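PDB 2IA2: putative Transcriptional Regulator from Rhodococcus sp., which probably binds DNA through an IclR-type winged helix-turn-helix domain and regulates transcription in response to a ligand of its C-terminal domain. Local coordinates for residues A67-G70 with S71-W74. Residues are numbered along the deposited sequence; the frame is centred on the assembly and turned at random.
Sequences ATDG and SAFW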
ATOM      1  N   ALA A  67      15.295  18.504  -4.880  1.00 30.43           N
ATOM      2  CA  ALA A  67      16.683  18.870  -5.132  1.00 32.61           C
ATOM      3  C   ALA A  67      16.797  19.545  -6.498  1.00 34.16           C
ATOM      4  O   ALA A  67      15.901  19.417  -7.357  1.00 33.00           O
ATOM      5  CB  ALA A  67      17.582  17.654  -5.048  1.00 33.36           C
ATOM      6  N   THR A  68      17.880  20.283  -6.693  1.00 36.61           N
ATOM      7  CA  THR A  68      18.094  21.043  -7.923  1.00 38.13           C
ATOM      8  C   THR A  68      19.580  21.147  -8.276  1.00 40.73           C
ATOM      9  O   THR A  68      20.436  21.054  -7.400  1.00 41.43           O
ATOM     10  CB  THR A  68      17.420  22.466  -7.880  1.00 38.20           C
ATOM     11  OG1 THR A  68      17.507  23.106  -9.167  1.00 37.82           O
ATOM     12  CG2 THR A  68      18.032  23.380  -6.776  1.00 40.22           C
ATOM     13  N   ASP A  69      19.867  21.312  -9.568  1.00 42.24           N
ATOM     14  CA  ASP A  69      21.210  21.624 -10.067  1.00 44.64           C
ATOM     15  C   ASP A  69      21.299  23.040 -10.643  1.00 46.58           C
ATOM     16  O   ASP A  69      22.244  23.356 -11.332  1.00 48.68           O
ATOM     17  CB  ASP A  69      21.667  20.600 -11.124  1.00 45.27           C
ATOM     18  CG  ASP A  69      20.825  20.622 -12.428  1.00 43.96           C
ATOM     19  OD1 ASP A  69      19.989  21.510 -12.660  1.00 43.87           O
ATOM     20  OD2 ASP A  69      20.985  19.700 -13.233  1.00 45.95           O
ATOM     21  N   GLY A  70      20.309  23.882 -10.377  1.00 46.07           N
ATOM     22  CA  GLY A  70      20.241  25.183 -11.005  1.00 47.90           C
ATOM     23  C   GLY A  70      19.297  25.302 -12.201  1.00 47.82           C
ATOM     24  O   GLY A  70      18.826  26.410 -12.496  1.00 49.23           O
ATOM     25  N   SER A  71      19.037  24.207 -12.925  1.00 47.04           N
ATOM     26  CA  SER A  71      18.113  24.300 -14.063  1.00 45.48           C
ATOM     27  C   SER A  71      16.953  23.314 -13.991  1.00 42.32           C
ATOM     28  O   SER A  71      15.817  23.673 -14.274  1.00 40.08           O
ATOM     29  CB  SER A  71      18.854  24.235 -15.403  1.00 48.44           C
ATOM     30  OG  SER A  71      19.699  23.097 -15.442  1.00 52.01           O
ATOM     31  N   ALA A  72      17.243  22.081 -13.600  1.00 40.34           N
ATOM     32  CA  ALA A  72      16.216  21.093 -13.342  1.00 37.52           C
ATOM     33  C   ALA A  72      15.985  20.930 -11.823  1.00 35.34           C
ATOM     34  O   ALA A  72      16.863  21.228 -11.011  1.00 36.08           O
ATOM     35  CB  ALA A  72      16.593  19.729 -14.034  1.00 38.31           C
ATOM     36  N   PHE A  73      14.786  20.470 -11.470  1.00 32.74           N
ATOM     37  CA  PHE A  73      14.374  20.108 -10.120  1.00 29.64           C
ATOM     38  C   PHE A  73      13.858  18.686 -10.186  1.00 28.98           C
ATOM     39  O   PHE A  73      13.377  18.246 -11.243  1.00 29.69           O
ATOM     40  CB  PHE A  73      13.213  21.028  -9.679  1.00 28.87           C
ATOM     41  CG  PHE A  73      13.553  22.472  -9.693  1.00 27.62           C
ATOM     42  CD1 PHE A  73      13.462  23.229 -10.874  1.00 29.25           C
ATOM     43  CD2 PHE A  73      13.981  23.095  -8.537  1.00 28.27           C
ATOM     44  CE1 PHE A  73      13.793  24.607 -10.893  1.00 29.39           C
ATOM     45  CE2 PHE A  73      14.326  24.468  -8.536  1.00 28.65           C
ATOM     46  CZ  PHE A  73      14.240  25.230  -9.723  1.00 28.38           C
ATOM     47  N   TRP A  74      13.973  17.958  -9.079  1.00 27.27           N
ATOM     48  CA  TRP A  74      13.418  16.623  -8.955  1.00 27.10           C
ATOM     49  C   TRP A  74      13.146  16.318  -7.482  1.00 25.51           C
ATOM     50  O   TRP A  74      13.570  17.054  -6.608  1.00 24.24           O
ATOM     51  CB  TRP A  74      14.382  15.570  -9.552  1.00 28.52           C
ATOM     52  CG  TRP A  74      15.732  15.605  -8.915  1.00 31.06           C
ATOM     53  CD1 TRP A  74      16.154  14.855  -7.838  1.00 30.78           C
ATOM     54  CD2 TRP A  74      16.850  16.448  -9.274  1.00 33.11           C
ATOM     55  NE1 TRP A  74      17.450  15.167  -7.522  1.00 31.44           N
ATOM     56  CE2 TRP A  74      17.910  16.134  -8.375  1.00 34.89           C
ATOM     57  CE3 TRP A  74      17.059  17.441 -10.259  1.00 32.55           C
ATOM     58  CZ2 TRP A  74      19.180  16.770  -8.438  1.00 37.49           C
ATOM     59  CZ3 TRP A  74      18.312  18.066 -10.323  1.00 34.42           C
ATOM     60  CH2 TRP A  74      19.360  17.724  -9.417  1.00 34.94           C
TER
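Three donors converge on OD1 of D69, a compact example of a carboxylate closing a β-hairpin turn. The backbone N of S71 meets D69 OD1 at 2.9 Å, nearly in line with the C-O bond, and the N of A72 reaches the same oxygen on its syn side at 3.0 Å. The hydroxyl OG of S71 comes from above the carboxylate plane. A chi1 of 65° sets CG of D69 between the backbone N and the carbonyl carbon, which brings OD1 to the N-H groups of S71 and A72. T68 adds a second polar group: its OG1 gives a hydrogen bond of 2.7 Å to the A72 O and accepts one from the G70 N, forming an ST turn. That hydroxyl also sits over one face of the F73 ring, 3.5 Å from CE2. At the phi of G70, 99°, a CB would be jammed against the carbonyl O of D69. Beyond the turn, A67 and W74 form an antiparallel hydrogen-bonded pair, and the W74 indole folds back across the opposing strand, with A67 O and T68 N over one ring face, offset toward the rim, and NE1 3.5 Å from A67 CB. With W74 cut back to an alanine, the A67 methyl and the T68-D69 backbone would probably lose their indole cover, and R36 its cation-pi partner. On the other face, T68 and F73 pack against V61 and L57 of helix 50-63, joining the hairpin to the helical part of the domain, as in the wing of a winged helix. Polar bonds from D69 and T68 at the turn and aromatic cover further along thus act together.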